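Local coordinates for protein cytochrome C549 (Arthrospira maxima, PDB 1F1C) that carries one covalently bound heme c and, as an extrinsic lumenal subunit of photosystem II, probably stabilises its oxygen-evolving complex, at residues 2-5 with 6-9; 90-93 with 94-97; 114-117 with 118-122. All coordinates share one frame; numbering follows the deposited sequence.

How the interactions relate
The three contacts are local ones, each within a continuous run of the chain: an N-terminal turn, a heme-side turn and one stretch of helix 107-124. Interactions 1 and 3 are neighbours, with centres about 10 Å apart: the Phe8 ring lies against helix 107-124, where CD2 comes 3.8 Å from Leu118 CB and CE2 3.8 Å from Leu119 CA. Interaction 2 lies across the chain's centre from both, its centre about 30 Å from that of interaction 1 and 22 Å from that of interaction 3. The heme relates the last two contacts: His90 of interaction 2 binds its iron, while Ile117 of interaction 3 lines the pocket, its side chain about 4 Å from the cofactor. The side chain of Phe8 is about 14 Å from the heme.

Interaction 1. Residues 2-5 with 6-9; sequences TEEL and RTFP
Arg6 folds back over Thr2 and Glu3, just before the chain straightens into strand 7-9. Its CB lies 3.9 Å from Thr2 O, and CG and then CD follow along the same carbonyl oxygen, CD closing to 3.4 Å. A bend at chi3 (57°) turns the guanidinium back toward the N-terminal residues, bringing Arg6 NH1 to 3.2 Å from Glu3 CG. Thr2 O lies at the guanidinium's edge, near its plane. Glu3 OE1 remains 4.7 Å from Arg6 NH1, so the opposite charges may attract without pairing directly; arginine suits the place because its methylene chain packs along the Thr2 carbonyl while its charged end reaches Glu3. Thr7 makes the firmer polar link: its hydroxyl OG1 donates to Glu3 O at 2.8 Å, tilted 19° from the carbonyl plane. The branched threonine can do this beside its own N-H, which bonds Glu4 O at 3.0 Å and closes the type I turn from Glu4 to Thr7. Beyond the turn, Arg6 bonds through its backbone to Leu19, Thr7 touches Thr16 and Val18 of antiparallel strand 16-18, and the buried Phe8 ring turns to helix 107-124.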
ATOM      1  N   THR A   2       7.614  27.494 -22.947  1.00 60.21           N
ATOM      2  CA  THR A   2       8.855  27.448 -23.720  1.00 60.14           C
ATOM      3  C   THR A   2       9.527  26.084 -23.645  1.00 61.57           C
ATOM      4  O   THR A   2       9.235  25.283 -22.755  1.00 63.12           O
ATOM      5  CB  THR A   2       9.878  28.498 -23.224  1.00 60.19           C
ATOM      6  OG1 THR A   2      10.414  28.089 -21.959  1.00 57.39           O
ATOM      7  CG2 THR A   2       9.217  29.856 -23.064  1.00 59.89           C
ATOM      8  N   GLU A   3      10.437  25.831 -24.580  1.00 60.85           N
ATOM      9  CA  GLU A   3      11.162  24.570 -24.620  1.00 61.00           C
ATOM     10  C   GLU A   3      12.083  24.471 -23.410  1.00 60.38           C
ATOM     11  O   GLU A   3      12.575  23.393 -23.073  1.00 57.80           O
ATOM     12  CB  GLU A   3      11.983  24.473 -25.905  1.00 63.14           C
ATOM     13  CG  GLU A   3      11.151  24.505 -27.172  1.00 69.48           C
ATOM     14  CD  GLU A   3      11.968  24.178 -28.407  1.00 73.03           C
ATOM     15  OE1 GLU A   3      12.538  23.068 -28.467  1.00 69.54           O
ATOM     16  OE2 GLU A   3      12.041  25.032 -29.319  1.00 76.86           O
ATOM     17  N   GLU A   4      12.308  25.608 -22.757  1.00 57.70           N
ATOM     18  CA  GLU A   4      13.166  25.660 -21.582  1.00 54.76           C
ATOM     19  C   GLU A   4      12.509  24.968 -20.387  1.00 53.64           C
ATOM     20  O   GLU A   4      13.109  24.103 -19.745  1.00 54.07           O
ATOM     21  CB  GLU A   4      13.479  27.115 -21.232  1.00 61.99           C
ATOM     22  CG  GLU A   4      14.393  27.268 -20.030  1.00 70.52           C
ATOM     23  CD  GLU A   4      15.643  26.415 -20.150  1.00 75.54           C
ATOM     24  OE1 GLU A   4      16.385  26.577 -21.146  1.00 77.61           O
ATOM     25  OE2 GLU A   4      15.878  25.578 -19.249  1.00 77.70           O
ATOM     26  N   LEU A   5      11.274  25.349 -20.088  1.00 45.56           N
ATOM     27  CA  LEU A   5      10.561  24.753 -18.973  1.00 39.78           C
ATOM     28  C   LEU A   5      10.377  23.263 -19.203  1.00 36.34           C
ATOM     29  O   LEU A   5      10.291  22.484 -18.251  1.00 36.50           O
ATOM     30  CB  LEU A   5       9.194  25.414 -18.804  1.00 39.47           C
ATOM     31  CG  LEU A   5       9.190  26.891 -18.400  1.00 45.87           C
ATOM     32  CD1 LEU A   5       7.766  27.404 -18.439  1.00 50.93           C
ATOM     33  CD2 LEU A   5       9.790  27.071 -17.005  1.00 46.38           C
ATOM     34  N   ARG A   6      10.330  22.877 -20.474  1.00 31.25           N
ATOM     35  CA  ARG A   6      10.131  21.488 -20.858  1.00 33.27           C
ATOM     36  C   ARG A   6      11.429  20.698 -20.993  1.00 31.47           C
ATOM     37  O   ARG A   6      11.449  19.635 -21.608  1.00 27.64           O
ATOM     38  CB  ARG A   6       9.330  21.431 -22.161  1.00 34.56           C
ATOM     39  CG  ARG A   6       7.896  21.940 -22.000  1.00 42.45           C
ATOM     40  CD  ARG A   6       7.346  22.553 -23.276  1.00 44.86           C
ATOM     41  NE  ARG A   6       7.390  21.628 -24.402  1.00 54.27           N
ATOM     42  CZ  ARG A   6       8.037  21.870 -25.540  1.00 57.75           C
ATOM     43  NH1 ARG A   6       8.698  23.011 -25.708  1.00 55.36           N
ATOM     44  NH2 ARG A   6       8.025  20.968 -26.512  1.00 62.86           N
ATOM     45  N   THR A   7      12.505  21.223 -20.412  1.00 30.55           N
ATOM     46  CA  THR A   7      13.803  20.556 -20.430  1.00 32.77           C
ATOM     47  C   THR A   7      13.996  19.940 -19.043  1.00 34.58           C
ATOM     48  O   THR A   7      14.058  20.667 -18.053  1.00 28.97           O
ATOM     49  CB  THR A   7      14.965  21.548 -20.681  1.00 34.30           C
ATOM     50  OG1 THR A   7      14.799  22.193 -21.952  1.00 38.66           O
ATOM     51  CG2 THR A   7      16.293  20.815 -20.681  1.00 36.67           C
ATOM     52  N   PHE A   8      14.083  18.613 -18.966  1.00 29.37           N
ATOM     53  CA  PHE A   8      14.260  17.952 -17.681  1.00 31.68           C
ATOM     54  C   PHE A   8      15.460  17.031 -17.704  1.00 32.93           C
ATOM     55  O   PHE A   8      15.956  16.672 -18.768  1.00 33.40           O
ATOM     56  CB  PHE A   8      13.035  17.107 -17.324  1.00 28.59           C
ATOM     57  CG  PHE A   8      11.735  17.752 -17.661  1.00 31.11           C
ATOM     58  CD1 PHE A   8      11.165  17.566 -18.912  1.00 31.01           C
ATOM     59  CD2 PHE A   8      11.087  18.570 -16.739  1.00 25.29           C
ATOM     60  CE1 PHE A   8       9.967  18.189 -19.247  1.00 39.11           C
ATOM     61  CE2 PHE A   8       9.886  19.200 -17.062  1.00 33.17           C
ATOM     62  CZ  PHE A   8       9.324  19.010 -18.318  1.00 35.19           C
ATOM     63  N   PRO A   9      15.950  16.642 -16.521  1.00 30.46           N
ATOM     64  CA  PRO A   9      17.098  15.742 -16.466  1.00 29.82           C
ATOM     65  C   PRO A   9      16.501  14.378 -16.797  1.00 32.49           C
ATOM     66  O   PRO A   9      15.567  13.939 -16.123  1.00 32.69           O
ATOM     67  CB  PRO A   9      17.538  15.813 -15.003  1.00 34.15           C
ATOM     68  CG  PRO A   9      16.860  17.035 -14.458  1.00 32.86           C
ATOM     69  CD  PRO A   9      15.553  17.068 -15.171  1.00 33.48           C
TER

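Interaction 2. Residues 90-93 with 94-97; sequences HPSL and KSSD. With HEC (heme c), chain C.
His90 ND1 donates to Pro91 O at 2.8 Å, the carbonyl oxygen lying within 14° of the imidazole plane, and so helps fix the rotation of a ring whose backbone carbonyl faces Ser95 across the turn. With CG anti to the backbone N (chi1 -176°), the imidazole reaches the heme and NE2 binds the iron at 2.2 Å. Its edge follows the line between two pyrrole nitrogens, His90 CD2 lying 3.0 Å from heme ND and His90 CE1 3.2 Å from heme NB. Pro91 serves both groups: CD rests over one face of the imidazole, and CG meets the heme methyl CMC at 3.7 Å. A glycine here would probably leave that imidazole face and the heme methyl without their packing partner and let the carbonyl that holds ND1 shift. Farther along, a type I turn from Ser92 to Ser95 is closed by a weak bond from Ser95 N to Ser92 O, 3.2 Å. Ser92 OG adds a weak bond from Lys94 N at 3.4 Å, a place suited to a small hydroxyl that can reach back to the main chain. Tyr73 meets the imidazole edge-to-face, and Leu89 of the second subunit packs on it. With His39 as the other axial ligand, the iron is bis-histidine coordinated; the bond at ND1 would be expected to make His90 a stronger electron donor to the metal.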
ATOM      1  N   HIS A  90       1.975  -0.425  -3.476  1.00 30.61           N
ATOM      2  CA  HIS A  90       2.002   0.839  -4.212  1.00 30.58           C
ATOM      3  C   HIS A  90       1.811   0.568  -5.693  1.00 31.34           C
ATOM      4  O   HIS A  90       2.334  -0.411  -6.222  1.00 29.96           O
ATOM      5  CB  HIS A  90       3.327   1.586  -3.999  1.00 28.23           C
ATOM      6  CG  HIS A  90       3.377   2.936  -4.662  1.00 22.87           C
ATOM      7  ND1 HIS A  90       3.512   3.095  -6.027  1.00 28.83           N
ATOM      8  CD2 HIS A  90       3.314   4.188  -4.149  1.00 23.19           C
ATOM      9  CE1 HIS A  90       3.532   4.386  -6.321  1.00 23.32           C
ATOM     10  NE2 HIS A  90       3.411   5.079  -5.200  1.00 20.27           N
ATOM     11  N   PRO A  91       1.041   1.428  -6.375  1.00 32.66           N
ATOM     12  CA  PRO A  91       0.797   1.255  -7.807  1.00 33.23           C
ATOM     13  C   PRO A  91       2.088   1.018  -8.588  1.00 35.50           C
ATOM     14  O   PRO A  91       3.084   1.718  -8.402  1.00 33.70           O
ATOM     15  CB  PRO A  91       0.099   2.554  -8.188  1.00 31.80           C
ATOM     16  CG  PRO A  91      -0.742   2.816  -6.976  1.00 33.37           C
ATOM     17  CD  PRO A  91       0.248   2.553  -5.846  1.00 29.83           C
ATOM     18  N   SER A  92       2.053   0.008  -9.451  1.00 39.18           N
ATOM     19  CA  SER A  92       3.185  -0.390 -10.284  1.00 41.56           C
ATOM     20  C   SER A  92       2.631  -1.371 -11.305  1.00 44.61           C
ATOM     21  O   SER A  92       1.452  -1.719 -11.254  1.00 45.88           O
ATOM     22  CB  SER A  92       4.260  -1.093  -9.449  1.00 40.56           C
ATOM     23  OG  SER A  92       3.802  -2.358  -8.991  1.00 45.08           O
ATOM     24  N   LEU A  93       3.480  -1.830 -12.219  1.00 50.68           N
ATOM     25  CA  LEU A  93       3.052  -2.766 -13.252  1.00 53.22           C
ATOM     26  C   LEU A  93       2.886  -4.183 -12.723  1.00 53.84           C
ATOM     27  O   LEU A  93       2.208  -5.001 -13.334  1.00 57.51           O
ATOM     28  CB  LEU A  93       4.034  -2.739 -14.429  1.00 53.29           C
ATOM     29  CG  LEU A  93       3.979  -1.422 -15.213  1.00 55.12           C
ATOM     30  CD1 LEU A  93       5.140  -1.319 -16.182  1.00 54.03           C
ATOM     31  CD2 LEU A  93       2.646  -1.335 -15.943  1.00 54.97           C
ATOM     32  N   LYS A  94       3.496  -4.470 -11.581  1.00 54.21           N
ATOM     33  CA  LYS A  94       3.383  -5.791 -10.978  1.00 53.45           C
ATOM     34  C   LYS A  94       2.360  -5.693  -9.855  1.00 51.54           C
ATOM     35  O   LYS A  94       2.198  -6.609  -9.050  1.00 52.26           O
ATOM     36  CB  LYS A  94       4.738  -6.232 -10.417  1.00 58.60           C
ATOM     37  CG  LYS A  94       5.233  -5.381  -9.260  1.00 64.95           C
ATOM     38  CD  LYS A  94       6.643  -5.773  -8.837  1.00 69.31           C
ATOM     39  CE  LYS A  94       7.670  -5.418  -9.905  1.00 66.28           C
ATOM     40  NZ  LYS A  94       9.060  -5.662  -9.429  1.00 67.08           N
ATOM     41  N   SER A  95       1.661  -4.567  -9.830  1.00 50.73           N
ATOM     42  CA  SER A  95       0.660  -4.277  -8.812  1.00 49.52           C
ATOM     43  C   SER A  95      -0.707  -3.975  -9.435  1.00 48.38           C
ATOM     44  O   SER A  95      -1.660  -3.622  -8.733  1.00 42.94           O
ATOM     45  CB  SER A  95       1.146  -3.073  -7.994  1.00 46.50           C
ATOM     46  OG  SER A  95       0.203  -2.664  -7.031  1.00 53.04           O
ATOM     47  N   SER A  96      -0.794  -4.126 -10.755  1.00 51.42           N
ATOM     48  CA  SER A  96      -2.021  -3.850 -11.500  1.00 53.11           C
ATOM     49  C   SER A  96      -3.228  -4.675 -11.058  1.00 54.13           C
ATOM     50  O   SER A  96      -4.348  -4.431 -11.508  1.00 53.11           O
ATOM     51  CB  SER A  96      -1.774  -4.061 -12.996  1.00 53.58           C
ATOM     52  OG  SER A  96      -1.259  -5.357 -13.250  1.00 52.74           O
ATOM     53  N   ASP A  97      -3.003  -5.647 -10.181  1.00 55.80           N
ATOM     54  CA  ASP A  97      -4.088  -6.486  -9.690  1.00 55.39           C
ATOM     55  C   ASP A  97      -5.047  -5.648  -8.852  1.00 55.14           C
ATOM     56  O   ASP A  97      -6.260  -5.680  -9.051  1.00 55.62           O
ATOM     57  CB  ASP A  97      -3.533  -7.609  -8.827  1.00 57.93           C
ATOM     58  CG  ASP A  97      -2.335  -8.271  -9.448  1.00 67.23           C
ATOM     59  OD1 ASP A  97      -1.325  -7.566  -9.668  1.00 68.12           O
ATOM     60  OD2 ASP A  97      -2.399  -9.493  -9.714  1.00 71.38           O
TER
HETATM   61 FE   HEC C 200       2.780   7.164  -4.968  1.00 25.79          FE
HETATM   62  CHA HEC C 200       5.489   7.654  -2.978  1.00 19.78           C
HETATM   63  CHB HEC C 200       4.596   8.422  -7.687  1.00 23.59           C
HETATM   64  CHC HEC C 200       0.211   6.520  -7.109  1.00 25.04           C
HETATM   65  CHD HEC C 200       0.873   6.412  -2.279  1.00 24.77           C
HETATM   66  NA  HEC C 200       4.640   7.808  -5.273  1.00 18.86           N
HETATM   67  C1A HEC C 200       5.633   7.930  -4.339  1.00 19.10           C
HETATM   68  C2A HEC C 200       6.798   8.517  -4.944  1.00 18.64           C
HETATM   69  C3A HEC C 200       6.555   8.728  -6.238  1.00 21.48           C
HETATM   70  C4A HEC C 200       5.205   8.333  -6.436  1.00 20.59           C
HETATM   71  CMA HEC C 200       7.536   9.092  -7.340  1.00 17.67           C
HETATM   72  CAA HEC C 200       8.094   8.812  -4.267  1.00 20.57           C
HETATM   73  CBA HEC C 200       7.950  10.176  -3.644  1.00 25.45           C
HETATM   74  CGA HEC C 200       9.257  10.681  -3.105  1.00 24.48           C
HETATM   75  O1A HEC C 200      10.247   9.927  -3.160  1.00 30.62           O
HETATM   76  O2A HEC C 200       9.296  11.828  -2.627  1.00 26.92           O
HETATM   77  NB  HEC C 200       2.477   7.386  -6.938  1.00 26.23           N
HETATM   78  C1B HEC C 200       3.325   7.955  -7.917  1.00 25.37           C
HETATM   79  C2B HEC C 200       2.768   7.857  -9.225  1.00 28.36           C
HETATM   80  C3B HEC C 200       1.598   7.201  -9.084  1.00 27.75           C
HETATM   81  C4B HEC C 200       1.386   6.972  -7.672  1.00 22.67           C
HETATM   82  CMB HEC C 200       3.340   8.392 -10.527  1.00 26.38           C
HETATM   83  CAB HEC C 200       0.775   6.792 -10.132  1.00 29.92           C
HETATM   84  CBB HEC C 200       1.206   5.854 -11.090  1.00 30.18           C
HETATM   85  NC  HEC C 200       0.944   6.628  -4.734  1.00 24.52           N
HETATM   86  C1C HEC C 200      -0.003   6.423  -5.725  1.00 26.18           C
HETATM   87  C2C HEC C 200      -1.257   6.042  -5.170  1.00 26.11           C
HETATM   88  C3C HEC C 200      -1.085   5.942  -3.820  1.00 32.20           C
HETATM   89  C4C HEC C 200       0.293   6.361  -3.553  1.00 25.37           C
HETATM   90  CMC HEC C 200      -2.569   5.856  -5.930  1.00 28.57           C
HETATM   91  CAC HEC C 200      -2.113   5.646  -2.886  1.00 24.61           C
HETATM   92  CBC HEC C 200      -2.837   4.417  -2.935  1.00 24.09           C
HETATM   93  ND  HEC C 200       3.124   6.996  -3.045  1.00 24.73           N
HETATM   94  C1D HEC C 200       2.233   6.628  -2.062  1.00 22.41           C
HETATM   95  C2D HEC C 200       2.855   6.588  -0.783  1.00 19.78           C
HETATM   96  C3D HEC C 200       4.143   6.934  -0.982  1.00 22.07           C
HETATM   97  C4D HEC C 200       4.308   7.218  -2.382  1.00 23.39           C
HETATM   98  CMD HEC C 200       2.144   6.419   0.579  1.00 18.72           C
HETATM   99  CAD HEC C 200       5.264   6.940   0.063  1.00 28.30           C
HETATM  100  CBD HEC C 200       5.944   5.578   0.193  1.00 26.87           C
HETATM  101  CGD HEC C 200       7.114   5.590   1.172  1.00 29.78           C
HETATM  102  O1D HEC C 200       8.140   6.238   0.892  1.00 28.92           O
HETATM  103  O2D HEC C 200       7.007   4.950   2.237  1.00 34.35           O

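Interaction 3. Residues 114-117 with 118-122; sequences AGYI and LLQPK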
ATOM      1  N   ALA A 114       6.372  11.060 -15.733  1.00 21.95           N
ATOM      2  CA  ALA A 114       7.616  11.533 -15.130  1.00 23.98           C
ATOM      3  C   ALA A 114       7.876  12.991 -15.513  1.00 22.96           C
ATOM      4  O   ALA A 114       8.286  13.806 -14.684  1.00 21.36           O
ATOM      5  CB  ALA A 114       8.782  10.648 -15.580  1.00 26.11           C
ATOM      6  N   GLY A 115       7.641  13.314 -16.783  1.00 21.39           N
ATOM      7  CA  GLY A 115       7.840  14.673 -17.235  1.00 20.19           C
ATOM      8  C   GLY A 115       6.821  15.584 -16.579  1.00 23.57           C
ATOM      9  O   GLY A 115       7.142  16.707 -16.179  1.00 23.47           O
ATOM     10  N   TYR A 116       5.586  15.104 -16.474  1.00 21.77           N
ATOM     11  CA  TYR A 116       4.514  15.881 -15.855  1.00 24.60           C
ATOM     12  C   TYR A 116       4.873  16.220 -14.409  1.00 25.34           C
ATOM     13  O   TYR A 116       4.855  17.388 -14.009  1.00 26.31           O
ATOM     14  CB  TYR A 116       3.195  15.094 -15.877  1.00 20.75           C
ATOM     15  CG  TYR A 116       2.095  15.765 -15.092  1.00 23.94           C
ATOM     16  CD1 TYR A 116       1.540  16.966 -15.524  1.00 30.32           C
ATOM     17  CD2 TYR A 116       1.639  15.222 -13.892  1.00 27.63           C
ATOM     18  CE1 TYR A 116       0.560  17.614 -14.780  1.00 32.06           C
ATOM     19  CE2 TYR A 116       0.659  15.857 -13.144  1.00 30.18           C
ATOM     20  CZ  TYR A 116       0.126  17.054 -13.593  1.00 33.27           C
ATOM     21  OH  TYR A 116      -0.838  17.696 -12.850  1.00 40.53           O
ATOM     22  N   ILE A 117       5.187  15.191 -13.628  1.00 23.72           N
ATOM     23  CA  ILE A 117       5.550  15.386 -12.232  1.00 27.37           C
ATOM     24  C   ILE A 117       6.650  16.434 -12.087  1.00 27.21           C
ATOM     25  O   ILE A 117       6.526  17.344 -11.272  1.00 27.87           O
ATOM     26  CB  ILE A 117       6.024  14.055 -11.579  1.00 27.25           C
ATOM     27  CG1 ILE A 117       4.831  13.087 -11.432  1.00 27.58           C
ATOM     28  CG2 ILE A 117       6.695  14.352 -10.226  1.00 26.45           C
ATOM     29  CD1 ILE A 117       5.182  11.676 -10.886  1.00 19.06           C
ATOM     30  N   LEU A 118       7.711  16.312 -12.885  1.00 29.56           N
ATOM     31  CA  LEU A 118       8.842  17.244 -12.827  1.00 30.47           C
ATOM     32  C   LEU A 118       8.495  18.642 -13.330  1.00 33.26           C
ATOM     33  O   LEU A 118       9.180  19.618 -13.010  1.00 31.32           O
ATOM     34  CB  LEU A 118      10.030  16.704 -13.642  1.00 28.34           C
ATOM     35  CG  LEU A 118      10.620  15.332 -13.286  1.00 29.65           C
ATOM     36  CD1 LEU A 118      11.679  14.975 -14.324  1.00 24.97           C
ATOM     37  CD2 LEU A 118      11.216  15.343 -11.890  1.00 23.81           C
ATOM     38  N   LEU A 119       7.436  18.743 -14.123  1.00 30.42           N
ATOM     39  CA  LEU A 119       7.026  20.030 -14.657  1.00 26.00           C
ATOM     40  C   LEU A 119       6.300  20.901 -13.635  1.00 27.25           C
ATOM     41  O   LEU A 119       6.587  22.083 -13.522  1.00 21.83           O
ATOM     42  CB  LEU A 119       6.113  19.833 -15.864  1.00 26.63           C
ATOM     43  CG  LEU A 119       5.553  21.119 -16.489  1.00 25.22           C
ATOM     44  CD1 LEU A 119       6.672  21.935 -17.117  1.00 18.88           C
ATOM     45  CD2 LEU A 119       4.516  20.748 -17.541  1.00 30.23           C
ATOM     46  N   GLN A 120       5.377  20.304 -12.884  1.00 24.34           N
ATOM     47  CA  GLN A 120       4.571  21.040 -11.924  1.00 24.63           C
ATOM     48  C   GLN A 120       5.259  22.102 -11.074  1.00 28.28           C
ATOM     49  O   GLN A 120       4.817  23.249 -11.055  1.00 28.92           O
ATOM     50  CB  GLN A 120       3.793  20.054 -11.066  1.00 19.65           C
ATOM     51  CG  GLN A 120       2.908  19.181 -11.927  1.00 27.76           C
ATOM     52  CD  GLN A 120       2.195  19.983 -13.011  1.00 30.63           C
ATOM     53  OE1 GLN A 120       1.312  20.782 -12.726  1.00 24.94           O
ATOM     54  NE2 GLN A 120       2.596  19.780 -14.256  1.00 30.14           N
ATOM     55  N   PRO A 121       6.350  21.759 -10.370  1.00 29.67           N
ATOM     56  CA  PRO A 121       6.967  22.836  -9.578  1.00 25.85           C
ATOM     57  C   PRO A 121       7.503  23.993 -10.443  1.00 24.78           C
ATOM     58  O   PRO A 121       7.563  25.141 -10.011  1.00 24.69           O
ATOM     59  CB  PRO A 121       8.063  22.111  -8.800  1.00 24.85           C
ATOM     60  CG  PRO A 121       8.408  20.928  -9.695  1.00 26.46           C
ATOM     61  CD  PRO A 121       7.065  20.479 -10.202  1.00 27.77           C
ATOM     62  N   LYS A 122       7.884  23.696 -11.677  1.00 28.84           N
ATOM     63  CA  LYS A 122       8.392  24.743 -12.568  1.00 32.47           C
ATOM     64  C   LYS A 122       7.281  25.726 -12.932  1.00 30.98           C
ATOM     65  O   LYS A 122       7.551  26.874 -13.281  1.00 25.99           O
ATOM     66  CB  LYS A 122       8.954  24.134 -13.866  1.00 34.27           C
ATOM     67  CG  LYS A 122      10.166  23.216 -13.690  1.00 36.30           C
ATOM     68  CD  LYS A 122      10.611  22.637 -15.032  1.00 46.22           C
ATOM     69  CE  LYS A 122      11.923  21.874 -14.910  1.00 46.87           C
ATOM     70  NZ  LYS A 122      13.004  22.752 -14.368  1.00 57.80           N
TER
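Tyr116 and Gln120 stack one turn apart on helix 107-124, the C-terminal helix of the cytochrome c fold. The glutamine chain bends at chi2 (-43°) and lays its amide against the phenol ring, the two planes 27° apart. Gln120 CG stands over the Tyr116 ring in a CH-pi contact, 4.1 Å from its centroid, while Gln120 NE2 passes 3.0 Å from Tyr116 CE1. The same bend lets NE2 donate to Tyr116 O at 3.3 Å, with the carbonyl oxygen in the amide plane. Glutamine suits the place because it offers an aliphatic chain for the ring and an N-H for the carbonyl. Tyr116 O is gripped by three donors: Gln120 NE2, Gln120 N at 3.2 Å nearly along the C=O axis, and Leu119 N at 2.9 Å from well above the carbonyl plane. Around this core, Leu118 N bonds Ala114 O at 3.1 Å in the regular helical manner. Next come the neighbouring helices: Tyr116 touches Gln28 and meets the ring of Phe31, Leu119 packs on Ile24 of the same helix 21-34, and Ala114 and Leu118 face Ile67 and Leu70. Ile117, branched and apolar, lines the heme pocket. The helix kinks at Pro121, whose nitrogen carries no hydrogen; in place of an N-H, its CD sits 3.4 Å from Ile117 O.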